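PDB 4MEA: predicted protein from Acinetobacter sp. RUH2624, which hydrolyses epoxides as a secreted Cif-type epoxide hydrolase of the alpha/beta hydrolase fold and is probably a virulence factor. Local coordinates for residues 76-81 with 87-92; 117-122 with 128-133; 65-70 with 237-242; 206-211 with 225-230. All blocks are in the same frame, centred on the assembly; numbering follows the deposited sequence.

Interaction 1: 76-81 with 87-92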
loop_
_atom_site.group_PDB
_atom_site.type_symbol
_atom_site.label_atom_id
_atom_site.label_comp_id
_atom_site.label_asym_id
_atom_site.label_seq_id
_atom_site.Cartn_x
_atom_site.Cartn_y
_atom_site.Cartn_z
ATOM N N PRO A 76 -5.420 -30.030 7.915
ATOM C CA PRO A 76 -5.915 -31.137 7.085
ATOM C C PRO A 76 -4.791 -31.945 6.430
ATOM O O PRO A 76 -4.930 -33.160 6.281
ATOM C CB PRO A 76 -6.800 -30.443 6.037
ATOM C CG PRO A 76 -6.468 -28.995 6.119
ATOM C CD PRO A 76 -5.970 -28.727 7.502
ATOM N N VAL A 77 -3.691 -31.288 6.067
ATOM C CA VAL A 77 -2.536 -31.986 5.501
ATOM C C VAL A 77 -1.840 -32.826 6.563
ATOM O O VAL A 77 -1.408 -33.952 6.299
ATOM C CB VAL A 77 -1.504 -31.003 4.901
ATOM C CG1 VAL A 77 -0.326 -31.766 4.290
ATOM C CG2 VAL A 77 -2.166 -30.100 3.866
ATOM N N MET A 78 -1.733 -32.267 7.766
ATOM C CA MET A 78 -1.137 -32.971 8.892
ATOM C C MET A 78 -1.892 -34.262 9.167
ATOM O O MET A 78 -1.286 -35.314 9.367
ATOM C CB MET A 78 -1.152 -32.082 10.133
ATOM C CG MET A 78 -0.207 -30.894 10.049
ATOM S SD MET A 78 -0.407 -29.768 11.437
ATOM C CE MET A 78 0.473 -30.589 12.776
ATOM N N LEU A 79 -3.218 -34.180 9.180
ATOM C CA LEU A 79 -4.041 -35.353 9.439
ATOM C C LEU A 79 -3.861 -36.400 8.342
ATOM O O LEU A 79 -3.835 -37.606 8.610
ATOM C CB LEU A 79 -5.514 -34.956 9.593
ATOM C CG LEU A 79 -5.824 -34.151 10.865
ATOM C CD1 LEU A 79 -7.264 -33.672 10.876
ATOM C CD2 LEU A 79 -5.539 -34.983 12.096
ATOM N N SER A 80 -3.701 -35.924 7.115
ATOM C CA SER A 80 -3.533 -36.796 5.959
ATOM C C SER A 80 -2.212 -37.557 5.992
ATOM O O SER A 80 -2.115 -38.669 5.480
ATOM C CB SER A 80 -3.615 -35.987 4.661
ATOM O OG SER A 80 -4.898 -35.423 4.482
ATOM N N TYR A 81 -1.189 -36.955 6.593
ATOM C CA TYR A 81 0.148 -37.549 6.561
ATOM C C TYR A 81 0.578 -38.266 7.846
ATOM O O TYR A 81 1.535 -39.046 7.834
ATOM C CB TYR A 81 1.195 -36.491 6.201
ATOM C CG TYR A 81 1.075 -35.943 4.792
ATOM C CD1 TYR A 81 0.282 -36.573 3.840
ATOM C CD2 TYR A 81 1.758 -34.795 4.414
ATOM C CE1 TYR A 81 0.176 -36.069 2.544
ATOM C CE2 TYR A 81 1.662 -34.288 3.124
ATOM C CZ TYR A 81 0.873 -34.928 2.195
ATOM O OH TYR A 81 0.783 -34.415 0.916
ATOM N N VAL A 87 4.557 -35.174 11.796
ATOM C CA VAL A 87 4.174 -33.902 11.183
ATOM C C VAL A 87 4.189 -32.808 12.249
ATOM O O VAL A 87 3.655 -32.985 13.341
ATOM C CB VAL A 87 2.791 -33.970 10.467
ATOM C CG1 VAL A 87 2.861 -34.871 9.241
ATOM C CG2 VAL A 87 1.687 -34.461 11.424
ATOM N N ILE A 88 4.814 -31.682 11.921
ATOM C CA ILE A 88 5.045 -30.618 12.890
ATOM C C ILE A 88 4.706 -29.279 12.254
ATOM O O ILE A 88 5.241 -28.939 11.202
ATOM C CB ILE A 88 6.525 -30.596 13.332
ATOM C CG1 ILE A 88 6.919 -31.944 13.947
ATOM C CG2 ILE A 88 6.777 -29.451 14.310
ATOM C CD1 ILE A 88 8.413 -32.171 14.024
ATOM N N ALA A 89 3.799 -28.530 12.874
ATOM C CA ALA A 89 3.459 -27.199 12.377
ATOM C C ALA A 89 3.720 -26.188 13.482
ATOM O O ALA A 89 3.153 -26.281 14.572
ATOM C CB ALA A 89 2.001 -27.143 11.912
ATOM N N ILE A 90 4.602 -25.236 13.197
ATOM C CA ILE A 90 5.049 -24.272 14.191
ATOM C C ILE A 90 4.476 -22.890 13.898
ATOM O O ILE A 90 4.461 -22.451 12.744
ATOM C CB ILE A 90 6.596 -24.172 14.183
ATOM C CG1 ILE A 90 7.223 -25.556 14.392
ATOM C CG2 ILE A 90 7.080 -23.164 15.231
ATOM C CD1 ILE A 90 8.724 -25.602 14.077
ATOM N N ASP A 91 4.009 -22.210 14.945
ATOM C CA ASP A 91 3.615 -20.806 14.846
ATOM C C ASP A 91 4.855 -19.917 14.723
ATOM O O ASP A 91 5.748 -19.978 15.571
ATOM C CB ASP A 91 2.818 -20.376 16.083
ATOM C CG ASP A 91 1.396 -20.886 16.069
ATOM O OD1 ASP A 91 0.937 -21.328 14.991
ATOM O OD2 ASP A 91 0.730 -20.828 17.134
ATOM N N LEU A 92 4.912 -19.093 13.677
ATOM C CA LEU A 92 6.051 -18.180 13.492
ATOM C C LEU A 92 6.280 -17.332 14.730
ATOM O O LEU A 92 5.327 -16.940 15.412
ATOM C CB LEU A 92 5.815 -17.246 12.301
ATOM C CG LEU A 92 6.088 -17.780 10.895
ATOM C CD1 LEU A 92 5.668 -16.742 9.834
ATOM C CD2 LEU A 92 7.568 -18.143 10.748
#
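Met-78 reaches from the helix onto Val-87 and Ala-89, two alternate residues of the strand whose side chains point at it. The close part of the contact is at its thioether: SD of Met-78 lies 3.6 Å from CB of Ala-89, and CE of Met-78 is 3.9 Å from that same CB. The chain runs out extended to the sulfur and then bends (chi3 78°), which lays the methyl group alongside the alanine. Nearer the helix, CG2 of Val-87 sits 3.7 Å from the carbonyl O of Met-78, while CG1 of Val-87 meets CB of Tyr-81 at 3.8 Å. Helix 75-81 and strand 87-90 are the second and third elements of a beta-alpha-beta crossover that starts with strand 61-64; the axes of 76-81 and 87-90 run nearly antiparallel, at 163°, and approach to 8.8 Å. The contact thins out toward the aromatic end of Tyr-81: the ring leads away from the strand, and its hydroxyl is hydrogen-bonded to OG of Ser-320 on helix 307-323. Leu-79, partly exposed, points away from the strand on the loose side of the helix.

Interaction 2: 117-122 with 128-133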
loop_
_atom_site.group_PDB
_atom_site.type_symbol
_atom_site.label_atom_id
_atom_site.label_comp_id
_atom_site.label_asym_id
_atom_site.label_seq_id
_atom_site.Cartn_x
_atom_site.Cartn_y
_atom_site.Cartn_z
ATOM N N GLY A 117 16.601 -24.190 15.722
ATOM C CA GLY A 117 16.869 -24.702 17.051
ATOM C C GLY A 117 15.728 -25.554 17.575
ATOM O O GLY A 117 15.950 -26.612 18.165
ATOM N N ALA A 118 14.502 -25.092 17.357
ATOM C CA ALA A 118 13.324 -25.797 17.852
ATOM C C ALA A 118 13.084 -27.046 17.025
ATOM O O ALA A 118 12.791 -28.114 17.562
ATOM C CB ALA A 118 12.098 -24.882 17.808
ATOM N N ILE A 119 13.217 -26.903 15.712
ATOM C CA ILE A 119 13.019 -28.018 14.798
ATOM C C ILE A 119 13.954 -29.186 15.126
ATOM O O ILE A 119 13.533 -30.345 15.133
ATOM C CB ILE A 119 13.194 -27.575 13.334
ATOM C CG1 ILE A 119 12.030 -26.660 12.929
ATOM C CG2 ILE A 119 13.258 -28.776 12.419
ATOM C CD1 ILE A 119 12.242 -25.943 11.604
ATOM N N LYS A 120 15.213 -28.881 15.425
ATOM C CA LYS A 120 16.170 -29.932 15.731
ATOM C C LYS A 120 15.689 -30.721 16.950
ATOM O O LYS A 120 15.842 -31.941 17.011
ATOM C CB LYS A 120 17.570 -29.350 15.956
ATOM C CG LYS A 120 18.278 -28.893 14.668
ATOM C CD LYS A 120 18.689 -30.081 13.806
ATOM C CE LYS A 120 19.585 -29.668 12.638
ATOM N NZ LYS A 120 20.780 -28.901 13.088
ATOM N N LYS A 121 15.085 -30.022 17.907
ATOM C CA LYS A 121 14.619 -30.661 19.142
ATOM C C LYS A 121 13.301 -31.411 18.959
ATOM O O LYS A 121 13.119 -32.502 19.509
ATOM C CB LYS A 121 14.518 -29.637 20.282
ATOM C CG LYS A 121 15.878 -29.165 20.778
ATOM C CD LYS A 121 15.863 -27.714 21.234
ATOM C CE LYS A 121 15.541 -27.577 22.712
ATOM N NZ LYS A 121 15.639 -26.154 23.153
ATOM N N ILE A 122 12.383 -30.842 18.185
ATOM C CA ILE A 122 11.073 -31.466 18.008
ATOM C C ILE A 122 11.129 -32.594 16.983
ATOM O O ILE A 122 10.526 -33.650 17.173
ATOM C CB ILE A 122 10.019 -30.453 17.534
ATOM C CG1 ILE A 122 9.883 -29.304 18.526
ATOM C CG2 ILE A 122 8.677 -31.137 17.326
ATOM C CD1 ILE A 122 9.191 -28.084 17.919
ATOM N N ILE A 128 14.555 -34.307 7.253
ATOM C CA ILE A 128 13.140 -33.968 7.291
ATOM C C ILE A 128 12.762 -33.307 5.985
ATOM O O ILE A 128 13.631 -32.947 5.190
ATOM C CB ILE A 128 12.820 -32.960 8.421
ATOM C CG1 ILE A 128 13.436 -31.591 8.097
ATOM C CG2 ILE A 128 13.289 -33.495 9.776
ATOM C CD1 ILE A 128 13.096 -30.488 9.087
ATOM N N TYR A 129 11.462 -33.151 5.769
ATOM C CA TYR A 129 10.966 -32.353 4.655
ATOM C C TYR A 129 10.445 -31.042 5.240
ATOM O O TYR A 129 9.946 -31.025 6.366
ATOM C CB TYR A 129 9.851 -33.091 3.920
ATOM C CG TYR A 129 10.274 -34.413 3.313
ATOM C CD1 TYR A 129 11.423 -34.512 2.543
ATOM C CD2 TYR A 129 9.519 -35.561 3.508
ATOM C CE1 TYR A 129 11.806 -35.718 1.984
ATOM C CE2 TYR A 129 9.894 -36.771 2.955
ATOM C CZ TYR A 129 11.040 -36.845 2.192
ATOM O OH TYR A 129 11.419 -38.049 1.638
ATOM N N TYR A 130 10.561 -29.959 4.474
ATOM C CA TYR A 130 10.237 -28.618 4.951
ATOM C C TYR A 130 9.257 -27.949 3.980
ATOM O O TYR A 130 9.511 -27.871 2.774
ATOM C CB TYR A 130 11.521 -27.790 5.065
ATOM C CG TYR A 130 11.415 -26.517 5.877
ATOM C CD1 TYR A 130 11.725 -26.510 7.235
ATOM C CD2 TYR A 130 11.047 -25.308 5.283
ATOM C CE1 TYR A 130 11.657 -25.343 7.988
ATOM C CE2 TYR A 130 10.970 -24.127 6.036
ATOM C CZ TYR A 130 11.283 -24.154 7.388
ATOM O OH TYR A 130 11.222 -22.998 8.155
ATOM N N VAL A 131 8.127 -27.493 4.513
ATOM C CA VAL A 131 7.040 -26.958 3.701
ATOM C C VAL A 131 6.662 -25.594 4.273
ATOM O O VAL A 131 6.359 -25.476 5.465
ATOM C CB VAL A 131 5.813 -27.919 3.691
ATOM C CG1 VAL A 131 4.645 -27.324 2.903
ATOM C CG2 VAL A 131 6.202 -29.284 3.118
ATOM N N SER A 132 6.700 -24.566 3.428
ATOM C CA SER A 132 6.527 -23.188 3.887
ATOM C C SER A 132 5.494 -22.436 3.037
ATOM O O SER A 132 5.341 -22.732 1.855
ATOM C CB SER A 132 7.888 -22.483 3.836
ATOM O OG SER A 132 7.769 -21.098 4.062
ATOM N N HIS A 133 4.790 -21.472 3.641
ATOM C CA HIS A 133 3.779 -20.677 2.931
ATOM C C HIS A 133 3.823 -19.206 3.346
ATOM O O HIS A 133 4.021 -18.902 4.519
ATOM C CB HIS A 133 2.372 -21.245 3.189
ATOM C CG HIS A 133 1.272 -20.509 2.478
ATOM N ND1 HIS A 133 0.323 -19.765 3.145
ATOM C CD2 HIS A 133 0.948 -20.434 1.163
ATOM C CE1 HIS A 133 -0.529 -19.252 2.275
ATOM N NE2 HIS A 133 -0.171 -19.641 1.064
#
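Ile-119 touches both Ile-128 and Tyr-130, joining helix 108-123 to strand 128-133, the helix and the strand that follows it in the central sheet of the alpha/beta hydrolase fold. Contacts between aliphatic groups come first. The CG2 branch of Ile-119 meets CD1 of Ile-128 at 3.7 Å, with the two side chains crossing at about a right angle. In Ile-128 the CG1 arm stands between the backbone N and the carbonyl carbon (chi1 69°), and from there the extended chain carries its terminal methyl up to the helix. The aliphatic-to-aromatic contact uses the other branch of Ile-119, whose CD1 comes to the edge of the Tyr-130 ring, near the ring plane and not over a face. Ile-119 thus straddles two residues of the strand, one with each branch. No hydrogen bond links the two segments. The polar end of Tyr-130 is satisfied elsewhere, its hydroxyl being hydrogen-bonded to OG of Ser-140 on helix 136-146. Leu-143 of that same helix packs against both Ile-119 and Tyr-130, while Val-62 of the adjoining strand 61-64 touches Ile-119 and Ile-128, so the three buried side chains meet where helices 108-123 and 136-146 pack on the sheet. At the ring edge, the atom that meets CD1 of Ile-119 is CE1 of Tyr-130, 3.7 Å away.

Interaction 3: 65-70 with 237-242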
loop_
_atom_site.group_PDB
_atom_site.type_symbol
_atom_site.label_atom_id
_atom_site.label_comp_id
_atom_site.label_asym_id
_atom_site.label_seq_id
_atom_site.Cartn_x
_atom_site.Cartn_y
_atom_site.Cartn_z
ATOM N N HIS A 65 3.607 -21.664 8.479
ATOM C CA HIS A 65 2.580 -20.764 7.950
ATOM C C HIS A 65 3.112 -19.356 7.692
ATOM O O HIS A 65 4.279 -19.057 7.957
ATOM C CB HIS A 65 1.433 -20.666 8.966
ATOM C CG HIS A 65 1.769 -19.831 10.165
ATOM N ND1 HIS A 65 1.561 -18.468 10.204
ATOM C CD2 HIS A 65 2.334 -20.160 11.351
ATOM C CE1 HIS A 65 1.969 -17.995 11.368
ATOM N NE2 HIS A 65 2.441 -19.002 12.085
ATOM N N GLY A 66 2.236 -18.485 7.198
ATOM C CA GLY A 66 2.564 -17.080 7.012
ATOM C C GLY A 66 1.475 -16.144 7.511
ATOM O O GLY A 66 0.689 -16.506 8.394
ATOM N N PHE A 67 1.420 -14.941 6.929
ATOM C CA PHE A 67 0.517 -13.880 7.371
ATOM C C PHE A 67 -0.943 -14.231 7.116
ATOM O O PHE A 67 -1.287 -14.736 6.046
ATOM C CB PHE A 67 0.864 -12.580 6.643
ATOM C CG PHE A 67 0.013 -11.412 7.039
ATOM C CD1 PHE A 67 0.228 -10.759 8.243
ATOM C CD2 PHE A 67 -0.967 -10.930 6.185
ATOM C CE1 PHE A 67 -0.539 -9.660 8.608
ATOM C CE2 PHE A 67 -1.742 -9.828 6.544
ATOM C CZ PHE A 67 -1.520 -9.193 7.757
ATOM N N GLY A 68 -1.795 -13.954 8.098
ATOM C CA GLY A 68 -3.203 -14.313 8.013
ATOM C C GLY A 68 -3.485 -15.738 8.456
ATOM O O GLY A 68 -4.647 -16.162 8.512
ATOM N N SER A 69 -2.425 -16.476 8.782
ATOM C CA SER A 69 -2.550 -17.876 9.172
ATOM C C SER A 69 -1.849 -18.166 10.501
ATOM O O SER A 69 -1.209 -17.295 11.082
ATOM C CB SER A 69 -1.956 -18.786 8.088
ATOM O OG SER A 69 -2.519 -18.523 6.808
ATOM N N THR A 70 -1.998 -19.401 10.974
ATOM C CA THR A 70 -1.190 -19.941 12.065
ATOM C C THR A 70 -0.901 -21.387 11.679
ATOM O O THR A 70 -1.180 -21.781 10.549
ATOM C CB THR A 70 -1.930 -19.905 13.428
ATOM O OG1 THR A 70 -3.068 -20.772 13.380
ATOM C CG2 THR A 70 -2.381 -18.493 13.768
ATOM N N LYS A 237 1.753 -6.065 15.668
ATOM C CA LYS A 237 3.112 -5.521 15.705
ATOM C C LYS A 237 4.143 -6.565 15.241
ATOM O O LYS A 237 5.015 -6.273 14.420
ATOM C CB LYS A 237 3.467 -5.009 17.101
ATOM C CG LYS A 237 4.799 -4.259 17.162
ATOM C CD LYS A 237 5.122 -3.822 18.587
ATOM C CE LYS A 237 6.371 -2.945 18.615
ATOM N NZ LYS A 237 6.534 -2.240 19.918
ATOM N N ALA A 238 4.034 -7.782 15.770
ATOM C CA ALA A 238 4.906 -8.881 15.361
ATOM C C ALA A 238 4.770 -9.186 13.864
ATOM O O ALA A 238 5.765 -9.280 13.145
ATOM C CB ALA A 238 4.590 -10.115 16.172
ATOM N N ALA A 239 3.536 -9.357 13.399
ATOM C CA ALA A 239 3.309 -9.610 11.982
ATOM C C ALA A 239 4.016 -8.568 11.118
ATOM O O ALA A 239 4.689 -8.898 10.135
ATOM C CB ALA A 239 1.811 -9.622 11.678
ATOM N N PHE A 240 3.864 -7.302 11.473
ATOM C CA PHE A 240 4.406 -6.260 10.611
ATOM C C PHE A 240 5.914 -6.076 10.835
ATOM O O PHE A 240 6.603 -5.449 10.024
ATOM C CB PHE A 240 3.577 -4.966 10.715
ATOM C CG PHE A 240 2.101 -5.165 10.383
ATOM C CD1 PHE A 240 1.720 -5.976 9.322
ATOM C CD2 PHE A 240 1.108 -4.576 11.152
ATOM C CE1 PHE A 240 0.369 -6.171 9.022
ATOM C CE2 PHE A 240 -0.238 -4.771 10.858
ATOM C CZ PHE A 240 -0.606 -5.567 9.788
ATOM N N GLY A 241 6.446 -6.671 11.902
ATOM C CA GLY A 241 7.896 -6.731 12.038
ATOM C C GLY A 241 8.556 -7.468 10.872
ATOM O O GLY A 241 9.638 -7.081 10.423
ATOM N N TYR A 242 7.916 -8.534 10.379
ATOM C CA TYR A 242 8.455 -9.267 9.226
ATOM C C TYR A 242 8.580 -8.331 8.044
ATOM O O TYR A 242 9.538 -8.412 7.274
ATOM C CB TYR A 242 7.583 -10.484 8.867
ATOM C CG TYR A 242 7.690 -11.594 9.890
ATOM C CD1 TYR A 242 8.637 -12.604 9.748
ATOM C CD2 TYR A 242 6.873 -11.606 11.016
ATOM C CE1 TYR A 242 8.751 -13.618 10.691
ATOM C CE2 TYR A 242 6.990 -12.608 11.973
ATOM C CZ TYR A 242 7.932 -13.610 11.802
ATOM O OH TYR A 242 8.057 -14.608 12.747
#
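Phe-67 makes an aromatic and aliphatic contact with Phe-240 and Ala-239, joining the loop after strand 61-64 to helix 233-244 of the helical insertion between strands 151-157 and 267-272, the cap (lid) of this fold. With CG of Phe-67 anti to N (chi1 -179°), the ring swings out to the helix. CE1 of Phe-67 lies 3.6 Å from CE1 of Phe-240, and the ring planes make 41° with centroids 5.8 Å apart, an oblique meeting that is neither a stack nor edge-to-face. Ala-239 comes in at the edge of the Phe-67 ring, near its plane, with CB 3.9 Å from CE1 of Phe-67. The loop, which reads His-Gly-Phe-Gly, probably corresponds to the HGxP oxyanion-hole motif of related epoxide hydrolases, and N of Phe-67 is hydrogen-bonded to OD2 of Asp-134. A type II beta turn from Gly-66 to Ser-69 shapes it, with Gly-68 at the positive-phi position. Gly-66 O is gripped twice, from opposite faces of its carbonyl plane: by N of Ser-69 at 3.1 Å and by ND1 of His-65 at 2.8 Å. His-65 NE2 is hydrogen-bonded to N of Leu-92, so both ring nitrogens are engaged and fix the ring's rotation. Around the contact, Phe-186, Phe-204 and Phe-207 also meet the Phe-67 ring, in an aromatic cluster between helix 200-211 and helix 233-244.

Interaction 4: 206-211 with 225-230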
loop_
_atom_site.group_PDB
_atom_site.type_symbol
_atom_site.label_atom_id
_atom_site.label_comp_id
_atom_site.label_asym_id
_atom_site.label_seq_id
_atom_site.Cartn_x
_atom_site.Cartn_y
_atom_site.Cartn_z
ATOM N N TYR A 206 -11.752 -8.432 4.208
ATOM C CA TYR A 206 -11.547 -7.946 2.846
ATOM C C TYR A 206 -10.227 -8.477 2.269
ATOM O O TYR A 206 -10.187 -9.012 1.159
ATOM C CB TYR A 206 -11.598 -6.409 2.792
ATOM C CG TYR A 206 -11.592 -5.892 1.374
ATOM C CD1 TYR A 206 -12.773 -5.791 0.649
ATOM C CD2 TYR A 206 -10.397 -5.544 0.751
ATOM C CE1 TYR A 206 -12.769 -5.345 -0.657
ATOM C CE2 TYR A 206 -10.381 -5.097 -0.549
ATOM C CZ TYR A 206 -11.570 -5.001 -1.250
ATOM O OH TYR A 206 -11.544 -4.552 -2.553
ATOM N N PHE A 207 -9.150 -8.346 3.037
ATOM C CA PHE A 207 -7.832 -8.830 2.622
ATOM C C PHE A 207 -7.839 -10.330 2.272
ATOM O O PHE A 207 -7.389 -10.730 1.194
ATOM C CB PHE A 207 -6.816 -8.560 3.742
ATOM C CG PHE A 207 -5.400 -8.937 3.395
ATOM C CD1 PHE A 207 -4.522 -7.996 2.880
ATOM C CD2 PHE A 207 -4.940 -10.229 3.617
ATOM C CE1 PHE A 207 -3.207 -8.343 2.570
ATOM C CE2 PHE A 207 -3.634 -10.591 3.320
ATOM C CZ PHE A 207 -2.761 -9.646 2.792
ATOM N N ILE A 208 -8.346 -11.157 3.186
ATOM C CA ILE A 208 -8.394 -12.611 2.961
ATOM C C ILE A 208 -9.263 -12.990 1.743
ATOM O O ILE A 208 -8.841 -13.779 0.893
ATOM C CB ILE A 208 -8.875 -13.369 4.230
ATOM C CG1 ILE A 208 -7.808 -13.317 5.326
ATOM C CG2 ILE A 208 -9.236 -14.815 3.904
ATOM C CD1 ILE A 208 -8.332 -13.754 6.693
ATOM N N LYS A 209 -10.468 -12.436 1.652
ATOM C CA LYS A 209 -11.318 -12.731 0.493
ATOM C C LYS A 209 -10.677 -12.267 -0.830
ATOM O O LYS A 209 -10.767 -12.962 -1.838
ATOM C CB LYS A 209 -12.718 -12.150 0.664
ATOM C CG LYS A 209 -13.656 -13.040 1.469
ATOM C CD LYS A 209 -15.021 -12.404 1.538
ATOM C CE LYS A 209 -16.060 -13.354 2.074
ATOM N NZ LYS A 209 -17.382 -12.677 2.107
ATOM N N THR A 210 -10.002 -11.119 -0.812
ATOM C CA THR A 210 -9.346 -10.594 -2.013
ATOM C C THR A 210 -8.347 -11.579 -2.603
ATOM O O THR A 210 -8.291 -11.783 -3.813
ATOM C CB THR A 210 -8.607 -9.257 -1.715
ATOM O OG1 THR A 210 -9.573 -8.222 -1.517
ATOM C CG2 THR A 210 -7.709 -8.854 -2.888
ATOM N N TYR A 211 -7.552 -12.189 -1.736
ATOM C CA TYR A 211 -6.512 -13.058 -2.257
ATOM C C TYR A 211 -6.986 -14.502 -2.406
ATOM O O TYR A 211 -6.257 -15.343 -2.931
ATOM C CB TYR A 211 -5.217 -12.893 -1.458
ATOM C CG TYR A 211 -4.808 -11.436 -1.408
ATOM C CD1 TYR A 211 -4.330 -10.787 -2.541
ATOM C CD2 TYR A 211 -4.943 -10.699 -0.245
ATOM C CE1 TYR A 211 -3.976 -9.446 -2.505
ATOM C CE2 TYR A 211 -4.595 -9.360 -0.200
ATOM C CZ TYR A 211 -4.115 -8.744 -1.326
ATOM O OH TYR A 211 -3.767 -7.421 -1.264
ATOM N N GLU A 225 -12.412 -17.083 13.057
ATOM C CA GLU A 225 -11.371 -18.019 13.510
ATOM C C GLU A 225 -9.984 -17.679 12.965
ATOM O O GLU A 225 -8.983 -17.812 13.675
ATOM C CB GLU A 225 -11.733 -19.451 13.119
ATOM C CG GLU A 225 -12.967 -19.962 13.809
ATOM C CD GLU A 225 -13.294 -21.385 13.420
ATOM O OE1 GLU A 225 -12.472 -22.014 12.718
ATOM O OE2 GLU A 225 -14.369 -21.870 13.822
ATOM N N LEU A 226 -9.930 -17.250 11.705
ATOM C CA LEU A 226 -8.671 -16.842 11.082
ATOM C C LEU A 226 -8.161 -15.496 11.601
ATOM O O LEU A 226 -6.954 -15.254 11.642
ATOM C CB LEU A 226 -8.820 -16.777 9.558
ATOM C CG LEU A 226 -9.067 -18.146 8.923
ATOM C CD1 LEU A 226 -9.363 -18.019 7.438
ATOM C CD2 LEU A 226 -7.849 -19.027 9.169
ATOM N N ILE A 227 -9.079 -14.626 12.000
ATOM C CA ILE A 227 -8.713 -13.260 12.363
ATOM C C ILE A 227 -8.425 -13.086 13.855
ATOM O O ILE A 227 -7.591 -12.264 14.242
ATOM C CB ILE A 227 -9.772 -12.255 11.867
ATOM C CG1 ILE A 227 -9.847 -12.327 10.337
ATOM C CG2 ILE A 227 -9.431 -10.848 12.339
ATOM C CD1 ILE A 227 -11.034 -11.583 9.708
ATOM N N GLU A 228 -9.093 -13.880 14.690
ATOM C CA GLU A 228 -8.855 -13.824 16.130
ATOM C C GLU A 228 -7.368 -13.831 16.491
ATOM O O GLU A 228 -6.958 -13.115 17.414
ATOM C CB GLU A 228 -9.609 -14.945 16.869
ATOM C CG GLU A 228 -9.421 -14.939 18.392
ATOM C CD GLU A 228 -8.249 -15.787 18.862
ATOM O OE1 GLU A 228 -7.699 -16.568 18.052
ATOM O OE2 GLU A 228 -7.880 -15.677 20.056
ATOM N N PRO A 229 -6.548 -14.624 15.769
ATOM C CA PRO A 229 -5.121 -14.661 16.126
ATOM C C PRO A 229 -4.380 -13.365 15.796
ATOM O O PRO A 229 -3.251 -13.169 16.257
ATOM C CB PRO A 229 -4.573 -15.817 15.276
ATOM C CG PRO A 229 -5.768 -16.669 14.977
ATOM C CD PRO A 229 -6.888 -15.673 14.793
ATOM N N TYR A 230 -5.022 -12.490 15.025
ATOM C CA TYR A 230 -4.415 -11.227 14.584
ATOM C C TYR A 230 -5.239 -10.032 15.072
ATOM O O TYR A 230 -5.305 -8.995 14.411
ATOM C CB TYR A 230 -4.319 -11.194 13.048
ATOM C CG TYR A 230 -3.280 -12.136 12.497
ATOM C CD1 TYR A 230 -1.967 -11.710 12.284
ATOM C CD2 TYR A 230 -3.600 -13.462 12.204
ATOM C CE1 TYR A 230 -0.999 -12.579 11.796
ATOM C CE2 TYR A 230 -2.641 -14.338 11.714
ATOM C CZ TYR A 230 -1.349 -13.897 11.511
ATOM O OH TYR A 230 -0.399 -14.765 11.024
#
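Ile-208 meets Leu-226 and Ile-227 through a single methyl group, and the contact between the helices is wholly apolar. Both helices lie in the helical insertion between strands 151-157 and 267-272, the cap (lid) of the alpha/beta hydrolase fold. CD1 of Ile-208 lies 4.2 Å from CB of Leu-226 and equally 4.2 Å from CG1 of Ile-227, so the methyl sits against two successive residues. Its CG1 arm is anti to the carbonyl carbon (chi1 -70°) and continues extended, which sends CD1 straight out toward the other helix. These distances make a light touch, and the backbones stay well apart, with CA of Ile-208 9.2 Å from CA of Leu-226. Hydrogen bonds occur within the segments and not between them. Thr-210 OG1 reaches O of Tyr-206 at 2.9 Å from above the carbonyl plane, while the amide N of Thr-210 comes to that oxygen from the opposite face. Phe-188 of the second subunit packs on Tyr-206, Phe-207 and Thr-210 and meets the Tyr-206 ring edge-to-face. Phe-218 from a loop also touches Ile-208, and Phe-20 of helix 13-25 touches Ile-227, setting helix 220-227 between helix 13-25 and helix 200-211.

Overall arrangement
From the N terminus, interaction 3 opens first, at the loop after strand 61-64, and closes only at helix 233-244, so the other three contacts nest inside the long loop it closes. Within it they follow in series without crossing: interaction 1 closes a short helix-to-strand connection, interaction 2 the next one along the chain, and interaction 4 a pair of helices further on. Interactions 1 and 2 share the central sheet and touch where Ile-88 and Ile-90 pack on Ile-122 and Ile-119. Interaction 3 ties the loop after strand 61-64 to helix 233-244, one of the helices inserted between strands 151-157 and 267-272, and reaches interaction 4 through a probable hydrogen bond from Tyr-230 OH to Ser-69 O.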